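Local coordinates for protein tRNA (guanine-N(1)-)-methyltransferase (Aquifex aeolicus, PDB 1OY5) that probably methylates N1 of guanosine-37 in tRNAs, taking the methyl group from S-adenosyl-L-methionine and acting as a homodimer, at residues Pro5-Val10 with Glu37-Asp42; Phe9-Phe14 with Arg109-Cys114; His16-Tyr21 with Val145-Ile150. One frame throughout, in Å; residues are numbered along the deposited sequence.

Interaction 1. Residues Pro5-Val10 with Glu37-Asp42; sequences PLRFFV and EVYPID
Five backbone hydrogen bonds join the two strands in parallel register, R7 opposite E37 and V10 opposite P40. They run from E37 N to L6 O, F8 N to E37 O, Y39 N to F8 O, V10 N to Y39 O and I41 N to V10 O. E37 N and F8 N approach in the planes of the carbonyls that accept them, whereas I41 N stands 42° out of the V10 carbonyl plane.

The polar side chains gather on the face of R7, E37 and Y39. The extended R7 chain runs alongside that of E37, and NE forms a salt bridge to E37 OE1 (2.8 Å), although the hydrogen bond is weak, its N-H...O angle only 118°. The same OE1 is met from above the carboxylate plane by Y39 OH at 2.5 Å, so one oxygen ties both groups.

The F9 and Y39 rings are nearly parallel but slid apart, with F9 CE1 3.5 Å from Y39 CD2; Y81 meets both. On the other face F8 CD2 only brushes V38 CG2 (4.4 Å).

With helices 15-21 and 25-33 linking the two strands, this is a right-handed beta-alpha-beta crossover at the edge of the parallel sheet, in keeping with the SPOUT methyltransferase class.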
loop_
_atom_site.group_PDB
_atom_site.type_symbol
_atom_site.label_atom_id
_atom_site.label_comp_id
_atom_site.label_asym_id
_atom_site.label_seq_id
_atom_site.Cartn_x
_atom_site.Cartn_y
_atom_site.Cartn_z
ATOM N N PRO A 5 9.815 -18.715 -13.482
ATOM C CA PRO A 5 8.952 -17.536 -13.497
ATOM C C PRO A 5 8.412 -17.500 -12.073
ATOM O O PRO A 5 7.623 -18.429 -11.740
ATOM C CB PRO A 5 7.801 -17.879 -14.466
ATOM C CG PRO A 5 7.706 -19.262 -14.469
ATOM C CD PRO A 5 9.095 -19.687 -14.320
ATOM N N LEU A 6 8.835 -16.549 -11.236
ATOM C CA LEU A 6 8.268 -16.449 -9.869
ATOM C C LEU A 6 6.720 -16.382 -9.893
ATOM O O LEU A 6 6.131 -15.553 -10.560
ATOM C CB LEU A 6 8.834 -15.250 -9.119
ATOM C CG LEU A 6 8.165 -14.816 -7.815
ATOM C CD1 LEU A 6 8.116 -15.887 -6.856
ATOM C CD2 LEU A 6 8.929 -13.689 -7.183
ATOM N N ARG A 7 6.071 -17.288 -9.192
ATOM C CA ARG A 7 4.606 -17.345 -9.191
ATOM C C ARG A 7 3.956 -16.884 -7.860
ATOM O O ARG A 7 4.353 -17.332 -6.780
ATOM C CB ARG A 7 4.165 -18.784 -9.457
ATOM C CG ARG A 7 4.477 -19.327 -10.804
ATOM C CD ARG A 7 3.627 -20.525 -11.141
ATOM N NE ARG A 7 3.788 -20.994 -12.514
ATOM C CZ ARG A 7 4.879 -21.589 -12.994
ATOM N NH1 ARG A 7 5.956 -21.758 -12.236
ATOM N NH2 ARG A 7 4.916 -21.996 -14.261
ATOM N N PHE A 8 2.976 -15.990 -7.967
ATOM C CA PHE A 8 2.219 -15.495 -6.831
ATOM C C PHE A 8 0.835 -16.064 -6.841
ATOM O O PHE A 8 0.229 -16.256 -7.906
ATOM C CB PHE A 8 2.067 -13.972 -6.877
ATOM C CG PHE A 8 3.290 -13.218 -6.467
ATOM C CD1 PHE A 8 3.662 -13.124 -5.132
ATOM C CD2 PHE A 8 4.092 -12.609 -7.434
ATOM C CE1 PHE A 8 4.822 -12.428 -4.761
ATOM C CE2 PHE A 8 5.243 -11.877 -7.060
ATOM C CZ PHE A 8 5.602 -11.795 -5.724
ATOM N N PHE A 9 0.314 -16.317 -5.636
ATOM C CA PHE A 9 -1.040 -16.833 -5.466
ATOM C C PHE A 9 -1.691 -15.920 -4.452
ATOM O O PHE A 9 -1.258 -15.852 -3.321
ATOM C CB PHE A 9 -0.986 -18.276 -4.999
ATOM C CG PHE A 9 -0.260 -19.159 -5.937
ATOM C CD1 PHE A 9 -0.882 -19.641 -7.065
ATOM C CD2 PHE A 9 1.069 -19.455 -5.741
ATOM C CE1 PHE A 9 -0.209 -20.435 -7.942
ATOM C CE2 PHE A 9 1.755 -20.234 -6.644
ATOM C CZ PHE A 9 1.122 -20.709 -7.735
ATOM N N VAL A 10 -2.726 -15.197 -4.841
ATOM C CA VAL A 10 -3.277 -14.192 -3.932
ATOM C C VAL A 10 -4.699 -14.558 -3.497
ATOM O O VAL A 10 -5.657 -14.414 -4.293
ATOM C CB VAL A 10 -3.299 -12.794 -4.597
ATOM C CG1 VAL A 10 -3.572 -11.774 -3.611
ATOM C CG2 VAL A 10 -2.011 -12.499 -5.235
ATOM N N GLU A 37 4.280 -14.518 -12.626
ATOM C CA GLU A 37 2.892 -14.866 -12.831
ATOM C C GLU A 37 2.142 -14.581 -11.523
ATOM O O GLU A 37 2.628 -14.808 -10.429
ATOM C CB GLU A 37 2.748 -16.325 -13.215
ATOM C CG GLU A 37 3.199 -16.654 -14.627
ATOM C CD GLU A 37 3.174 -18.148 -14.868
ATOM O OE1 GLU A 37 2.705 -18.898 -13.977
ATOM O OE2 GLU A 37 3.700 -18.594 -15.904
ATOM N N VAL A 38 0.932 -14.074 -11.679
ATOM C CA VAL A 38 0.088 -13.637 -10.596
ATOM C C VAL A 38 -1.228 -14.321 -10.755
ATOM O O VAL A 38 -1.964 -14.025 -11.665
ATOM C CB VAL A 38 -0.164 -12.095 -10.681
ATOM C CG1 VAL A 38 -1.201 -11.658 -9.668
ATOM C CG2 VAL A 38 1.094 -11.359 -10.462
ATOM N N TYR A 39 -1.535 -15.210 -9.833
ATOM C CA TYR A 39 -2.780 -15.926 -9.840
ATOM C C TYR A 39 -3.710 -15.476 -8.704
ATOM O O TYR A 39 -3.618 -15.926 -7.586
ATOM C CB TYR A 39 -2.539 -17.413 -9.660
ATOM C CG TYR A 39 -1.717 -18.064 -10.697
ATOM C CD1 TYR A 39 -2.332 -18.735 -11.755
ATOM C CD2 TYR A 39 -0.319 -18.092 -10.601
ATOM C CE1 TYR A 39 -1.607 -19.371 -12.696
ATOM C CE2 TYR A 39 0.414 -18.724 -11.542
ATOM C CZ TYR A 39 -0.227 -19.366 -12.599
ATOM O OH TYR A 39 0.487 -20.001 -13.584
ATOM N N PRO A 40 -4.670 -14.645 -9.018
ATOM C CA PRO A 40 -5.685 -14.274 -8.032
ATOM C C PRO A 40 -6.574 -15.497 -7.741
ATOM O O PRO A 40 -7.027 -16.182 -8.649
ATOM C CB PRO A 40 -6.472 -13.172 -8.728
ATOM C CG PRO A 40 -6.060 -13.206 -10.208
ATOM C CD PRO A 40 -4.869 -14.029 -10.339
ATOM N N ILE A 41 -6.762 -15.820 -6.470
ATOM C CA ILE A 41 -7.537 -17.010 -6.100
ATOM C C ILE A 41 -8.721 -16.493 -5.308
ATOM O O ILE A 41 -8.590 -15.905 -4.255
ATOM C CB ILE A 41 -6.694 -18.013 -5.255
ATOM C CG1 ILE A 41 -5.321 -18.283 -5.869
ATOM C CG2 ILE A 41 -7.431 -19.296 -5.111
ATOM C CD1 ILE A 41 -5.335 -19.176 -7.090
ATOM N N ASP A 42 -9.880 -16.666 -5.889
ATOM C CA ASP A 42 -11.131 -16.270 -5.313
ATOM C C ASP A 42 -11.557 -17.162 -4.143
ATOM O O ASP A 42 -11.906 -18.350 -4.349
ATOM C CB ASP A 42 -12.161 -16.372 -6.367
ATOM C CG ASP A 42 -13.329 -15.550 -6.087
ATOM O OD1 ASP A 42 -13.989 -15.235 -7.115
ATOM O OD2 ASP A 42 -13.662 -15.178 -4.925
#

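Interaction 2. Residues Phe9-Phe14 with Arg109-Cys114; sequences FVLTIF and RIMIIC
L11 CG lies anti to its carbonyl carbon (chi1 -86°), whereas M111 CG lies anti to its backbone N (chi1 161°), and these settings lead the two side chains to cross obliquely. M111 is extended as far as SD and then bends at chi3 (-80°), which lays its terminal CE 3.5 Å from L11 CD1. L11 and I113 lie side by side, and L11 CD2 touches I113 CG1 at 3.7 Å. F9 sits on the same face, its ring edge meeting R109 CG in plane, with CE2 3.9 Å away. Helix 67-81 covers this face through V77 and I70.

On the opposite face V10 CG1, anti to its backbone N, reaches C114 SG at 3.6 Å, beneath A146 and I150 of helix 143-155. C114 directly precedes G115, which probably binds S-adenosyl-L-methionine.

The backbones pair in parallel through F9 N to I110 O, I112 N to F9 O, L11 N to I112 O and C114 N to L11 O. I112 N lies 2.8 Å from F9 O, almost along the C=O axis. Beyond the pairing, T12 OG1 accepts from F14 N (2.6 Å) in an ST turn and is also hydrogen-bonded to E143 OE1.

The chemistry is thus that of a buried central strand: F9 and L11 spend their backbone N-H and C=O groups on strand 109-114, V10 and T12 turn to strand 36-42, and aromatic, aliphatic and sulphur-bearing side chains pack on both faces.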
loop_
_atom_site.group_PDB
_atom_site.type_symbol
_atom_site.label_atom_id
_atom_site.label_comp_id
_atom_site.label_asym_id
_atom_site.label_seq_id
_atom_site.Cartn_x
_atom_site.Cartn_y
_atom_site.Cartn_z
ATOM N N PHE A 9 0.314 -16.317 -5.636
ATOM C CA PHE A 9 -1.040 -16.833 -5.466
ATOM C C PHE A 9 -1.691 -15.920 -4.452
ATOM O O PHE A 9 -1.258 -15.852 -3.321
ATOM C CB PHE A 9 -0.986 -18.276 -4.999
ATOM C CG PHE A 9 -0.260 -19.159 -5.937
ATOM C CD1 PHE A 9 -0.882 -19.641 -7.065
ATOM C CD2 PHE A 9 1.069 -19.455 -5.741
ATOM C CE1 PHE A 9 -0.209 -20.435 -7.942
ATOM C CE2 PHE A 9 1.755 -20.234 -6.644
ATOM C CZ PHE A 9 1.122 -20.709 -7.735
ATOM N N VAL A 10 -2.726 -15.197 -4.841
ATOM C CA VAL A 10 -3.277 -14.192 -3.932
ATOM C C VAL A 10 -4.699 -14.558 -3.497
ATOM O O VAL A 10 -5.657 -14.414 -4.293
ATOM C CB VAL A 10 -3.299 -12.794 -4.597
ATOM C CG1 VAL A 10 -3.572 -11.774 -3.611
ATOM C CG2 VAL A 10 -2.011 -12.499 -5.235
ATOM N N LEU A 11 -4.829 -15.009 -2.249
ATOM C CA LEU A 11 -6.121 -15.401 -1.691
ATOM C C LEU A 11 -6.866 -14.154 -1.291
ATOM O O LEU A 11 -6.445 -13.445 -0.431
ATOM C CB LEU A 11 -5.963 -16.277 -0.444
ATOM C CG LEU A 11 -5.785 -17.783 -0.577
ATOM C CD1 LEU A 11 -4.653 -18.088 -1.526
ATOM C CD2 LEU A 11 -5.512 -18.363 0.801
ATOM N N THR A 12 -8.031 -13.959 -1.872
ATOM C CA THR A 12 -8.806 -12.762 -1.647
ATOM C C THR A 12 -10.243 -12.961 -2.069
ATOM O O THR A 12 -10.529 -13.788 -2.921
ATOM C CB THR A 12 -8.221 -11.620 -2.472
ATOM O OG1 THR A 12 -9.150 -10.548 -2.534
ATOM C CG2 THR A 12 -8.143 -11.995 -3.906
ATOM N N ILE A 13 -11.127 -12.177 -1.489
ATOM C CA ILE A 13 -12.530 -12.172 -1.860
ATOM C C ILE A 13 -12.736 -11.130 -2.945
ATOM O O ILE A 13 -13.833 -11.020 -3.459
ATOM C CB ILE A 13 -13.458 -11.922 -0.635
ATOM C CG1 ILE A 13 -13.245 -10.550 -0.012
ATOM C CG2 ILE A 13 -13.199 -12.957 0.433
ATOM C CD1 ILE A 13 -14.237 -10.248 1.088
ATOM N N PHE A 14 -11.676 -10.397 -3.311
ATOM C CA PHE A 14 -11.722 -9.391 -4.383
ATOM C C PHE A 14 -10.625 -9.698 -5.446
ATOM O O PHE A 14 -9.664 -8.948 -5.669
ATOM C CB PHE A 14 -11.597 -7.965 -3.855
ATOM C CG PHE A 14 -12.682 -7.567 -2.858
ATOM C CD1 PHE A 14 -14.029 -7.647 -3.184
ATOM C CD2 PHE A 14 -12.340 -7.074 -1.586
ATOM C CE1 PHE A 14 -14.964 -7.312 -2.265
ATOM C CE2 PHE A 14 -13.295 -6.720 -0.672
ATOM C CZ PHE A 14 -14.584 -6.847 -0.990
ATOM N N ARG A 109 7.566 -19.757 -5.258
ATOM C CA ARG A 109 6.135 -19.755 -5.030
ATOM C C ARG A 109 5.733 -19.025 -3.766
ATOM O O ARG A 109 6.119 -19.357 -2.669
ATOM C CB ARG A 109 5.625 -21.199 -4.954
ATOM C CG ARG A 109 5.346 -21.808 -6.266
ATOM C CD ARG A 109 5.468 -23.307 -6.235
ATOM N NE ARG A 109 6.867 -23.684 -6.359
ATOM C CZ ARG A 109 7.543 -24.316 -5.432
ATOM N NH1 ARG A 109 6.938 -24.669 -4.310
ATOM N NH2 ARG A 109 8.824 -24.575 -5.632
ATOM N N ILE A 110 4.887 -18.038 -3.929
ATOM C CA ILE A 110 4.423 -17.254 -2.802
ATOM C C ILE A 110 2.918 -17.185 -2.859
ATOM O O ILE A 110 2.333 -16.952 -3.902
ATOM C CB ILE A 110 5.037 -15.868 -2.845
ATOM C CG1 ILE A 110 6.544 -15.982 -2.798
ATOM C CG2 ILE A 110 4.583 -15.070 -1.694
ATOM C CD1 ILE A 110 7.257 -14.714 -2.947
ATOM N N MET A 111 2.303 -17.458 -1.724
ATOM C CA MET A 111 0.881 -17.359 -1.571
ATOM C C MET A 111 0.697 -16.276 -0.540
ATOM O O MET A 111 1.350 -16.308 0.511
ATOM C CB MET A 111 0.304 -18.679 -1.076
ATOM C CG MET A 111 -1.086 -18.562 -0.459
ATOM S SD MET A 111 -1.812 -20.108 0.040
ATOM C CE MET A 111 -2.326 -20.630 -1.344
ATOM N N ILE A 112 -0.164 -15.316 -0.833
ATOM C CA ILE A 112 -0.447 -14.215 0.064
ATOM C C ILE A 112 -1.909 -14.275 0.431
ATOM O O ILE A 112 -2.767 -14.183 -0.421
ATOM C CB ILE A 112 -0.163 -12.890 -0.614
ATOM C CG1 ILE A 112 1.285 -12.805 -1.054
ATOM C CG2 ILE A 112 -0.477 -11.757 0.324
ATOM C CD1 ILE A 112 1.535 -11.601 -1.947
ATOM N N ILE A 113 -2.184 -14.440 1.712
ATOM C CA ILE A 113 -3.540 -14.530 2.208
ATOM C C ILE A 113 -3.947 -13.116 2.580
ATOM O O ILE A 113 -3.355 -12.563 3.491
ATOM C CB ILE A 113 -3.594 -15.428 3.460
ATOM C CG1 ILE A 113 -3.107 -16.839 3.134
ATOM C CG2 ILE A 113 -5.013 -15.529 3.981
ATOM C CD1 ILE A 113 -3.018 -17.742 4.283
ATOM N N CYS A 114 -4.957 -12.552 1.889
ATOM C CA CYS A 114 -5.369 -11.190 2.131
ATOM C C CYS A 114 -6.371 -11.134 3.272
ATOM O O CYS A 114 -7.428 -11.660 3.173
ATOM C CB CYS A 114 -5.937 -10.545 0.864
ATOM S SG CYS A 114 -4.774 -10.374 -0.500
#

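Interaction 3. Residues His16-Tyr21 with Val145-Ile150; sequences HIISCY and VALAVI
Two helices that pack on one face of the parallel sheet meet here, as in the alpha/beta layering of SPOUT methyltransferases. Their axes in these segments are 10.6 Å apart and run at 29° to each other, and the contact is wholly apolar.

L147 carries the contact. Its CG is anti to the carbonyl carbon (chi1 -67°), and the two methyls beyond it enter between I17, I18 and Y21. CD2 touches both I18 CD1 (3.7 Å) and Y21 CB (3.6 Å), while CD1 reaches I17 CG2 at 4.0 Å, the I17 chain crossing at about a right angle. Y21 CG is anti to its backbone N (chi1 -172°), so the ring slides past L147 in the opposite direction and receives L147 CB over one face. Its hydroxyl extends beyond this apolar patch and is hydrogen-bonded to D151. I150 adds a looser touch, CD1 to I18 CG2 at 4.4 Å.

Beneath the pair lies the sheet: I18 and I150 both rest on V10 and V38, and A146 rests on I112 and C114 of strand 109-114. From the second subunit, Y24 packs on I17 and I144 on Y21, so helix 15-21 packs on helix 143-155 and also on the dimer partner.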
loop_
_atom_site.group_PDB
_atom_site.type_symbol
_atom_site.label_atom_id
_atom_site.label_comp_id
_atom_site.label_asym_id
_atom_site.label_seq_id
_atom_site.Cartn_x
_atom_site.Cartn_y
_atom_site.Cartn_z
ATOM N N HIS A 16 -10.624 -9.447 -8.634
ATOM C CA HIS A 16 -10.469 -8.457 -9.703
ATOM C C HIS A 16 -9.563 -7.311 -9.365
ATOM O O HIS A 16 -8.977 -6.738 -10.233
ATOM C CB HIS A 16 -11.851 -8.002 -10.214
ATOM C CG HIS A 16 -12.624 -9.131 -10.840
ATOM N ND1 HIS A 16 -13.612 -8.943 -11.788
ATOM C CD2 HIS A 16 -12.547 -10.473 -10.644
ATOM C CE1 HIS A 16 -14.107 -10.112 -12.153
ATOM N NE2 HIS A 16 -13.489 -11.056 -11.459
ATOM N N ILE A 17 -9.425 -6.987 -8.093
ATOM C CA ILE A 17 -8.493 -5.949 -7.709
ATOM C C ILE A 17 -7.092 -6.368 -8.134
ATOM O O ILE A 17 -6.354 -5.571 -8.682
ATOM C CB ILE A 17 -8.557 -5.653 -6.217
ATOM C CG1 ILE A 17 -9.789 -4.825 -5.901
ATOM C CG2 ILE A 17 -7.360 -4.866 -5.803
ATOM C CD1 ILE A 17 -10.234 -4.897 -4.457
ATOM N N ILE A 18 -6.747 -7.626 -7.913
ATOM C CA ILE A 18 -5.433 -8.128 -8.246
ATOM C C ILE A 18 -5.259 -8.248 -9.774
ATOM O O ILE A 18 -4.256 -7.830 -10.338
ATOM C CB ILE A 18 -5.227 -9.465 -7.569
ATOM C CG1 ILE A 18 -5.673 -9.391 -6.110
ATOM C CG2 ILE A 18 -3.775 -9.934 -7.706
ATOM C CD1 ILE A 18 -4.919 -8.455 -5.297
ATOM N N SER A 19 -6.278 -8.733 -10.453
ATOM C CA SER A 19 -6.160 -8.918 -11.871
ATOM C C SER A 19 -6.080 -7.525 -12.481
ATOM O O SER A 19 -5.310 -7.309 -13.388
ATOM C CB SER A 19 -7.309 -9.783 -12.436
ATOM O OG SER A 19 -8.358 -8.981 -12.956
ATOM N N CYS A 20 -6.807 -6.553 -11.961
ATOM C CA CYS A 20 -6.718 -5.218 -12.531
ATOM C C CYS A 20 -5.365 -4.507 -12.339
ATOM O O CYS A 20 -4.972 -3.688 -13.161
ATOM C CB CYS A 20 -7.833 -4.335 -12.027
ATOM S SG CYS A 20 -7.678 -2.679 -12.711
ATOM N N TYR A 21 -4.617 -4.830 -11.295
ATOM C CA TYR A 21 -3.336 -4.146 -11.054
ATOM C C TYR A 21 -2.281 -4.763 -11.925
ATOM O O TYR A 21 -1.323 -4.111 -12.247
ATOM C CB TYR A 21 -2.915 -4.215 -9.582
ATOM C CG TYR A 21 -1.685 -3.363 -9.253
ATOM C CD1 TYR A 21 -0.415 -3.887 -9.369
ATOM C CD2 TYR A 21 -1.806 -2.034 -8.848
ATOM C CE1 TYR A 21 0.671 -3.159 -9.109
ATOM C CE2 TYR A 21 -0.724 -1.284 -8.583
ATOM C CZ TYR A 21 0.536 -1.849 -8.714
ATOM O OH TYR A 21 1.694 -1.120 -8.472
ATOM N N VAL A 145 -1.734 -4.459 0.329
ATOM C CA VAL A 145 -0.435 -4.845 0.830
ATOM C C VAL A 145 0.088 -5.952 -0.028
ATOM O O VAL A 145 1.302 -6.059 -0.288
ATOM C CB VAL A 145 -0.482 -5.243 2.302
ATOM C CG1 VAL A 145 0.806 -5.909 2.721
ATOM C CG2 VAL A 145 -0.738 -3.977 3.166
ATOM N N ALA A 146 -0.834 -6.755 -0.513
ATOM C CA ALA A 146 -0.454 -7.834 -1.414
ATOM C C ALA A 146 0.104 -7.231 -2.686
ATOM O O ALA A 146 1.125 -7.708 -3.213
ATOM C CB ALA A 146 -1.659 -8.724 -1.731
ATOM N N LEU A 147 -0.557 -6.192 -3.191
ATOM C CA LEU A 147 -0.142 -5.605 -4.449
ATOM C C LEU A 147 1.244 -4.945 -4.270
ATOM O O LEU A 147 2.162 -5.145 -5.083
ATOM C CB LEU A 147 -1.193 -4.648 -4.973
ATOM C CG LEU A 147 -2.558 -5.208 -5.432
ATOM C CD1 LEU A 147 -3.481 -4.054 -5.804
ATOM C CD2 LEU A 147 -2.429 -6.120 -6.606
ATOM N N ALA A 148 1.408 -4.214 -3.169
ATOM C CA ALA A 148 2.683 -3.617 -2.874
ATOM C C ALA A 148 3.764 -4.698 -2.922
ATOM O O ALA A 148 4.762 -4.563 -3.604
ATOM C CB ALA A 148 2.643 -2.991 -1.530
ATOM N N VAL A 149 3.533 -5.799 -2.228
ATOM C CA VAL A 149 4.482 -6.892 -2.232
ATOM C C VAL A 149 4.782 -7.403 -3.683
ATOM O O VAL A 149 5.935 -7.612 -4.045
ATOM C CB VAL A 149 3.985 -8.041 -1.351
ATOM C CG1 VAL A 149 4.841 -9.251 -1.540
ATOM C CG2 VAL A 149 3.988 -7.649 0.108
ATOM N N ILE A 150 3.725 -7.608 -4.483
ATOM C CA ILE A 150 3.882 -8.068 -5.858
ATOM C C ILE A 150 4.682 -7.057 -6.679
ATOM O O ILE A 150 5.543 -7.421 -7.472
ATOM C CB ILE A 150 2.507 -8.306 -6.485
ATOM C CG1 ILE A 150 1.823 -9.513 -5.824
ATOM C CG2 ILE A 150 2.652 -8.636 -7.941
ATOM C CD1 ILE A 150 0.429 -9.806 -6.307
#

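Overall arrangement
Strand 6-12 joins interactions 1 and 2, whose centres lie 7 Å apart: it pairs with 36-42 along one edge and 109-114 along the other, and F9 and V10 belong to both contacts. Interaction 3 lies on one face of this three-strand unit, about 10 Å from the centre of interaction 1 and 9 Å from that of interaction 2. V10 ties all three, with V10 CG2 3.8 Å from I150 CD1 and V10 CG1 4.0 Å from I18 CD1. Interactions 2 and 3 also meet where C114 SG lies 3.7 Å from A146 CB. The probable S-adenosyl-L-methionine site is close to interaction 2: the C114 side chain is about 5 Å from G115, while the side chain of L147 is about 10 Å from that of L139.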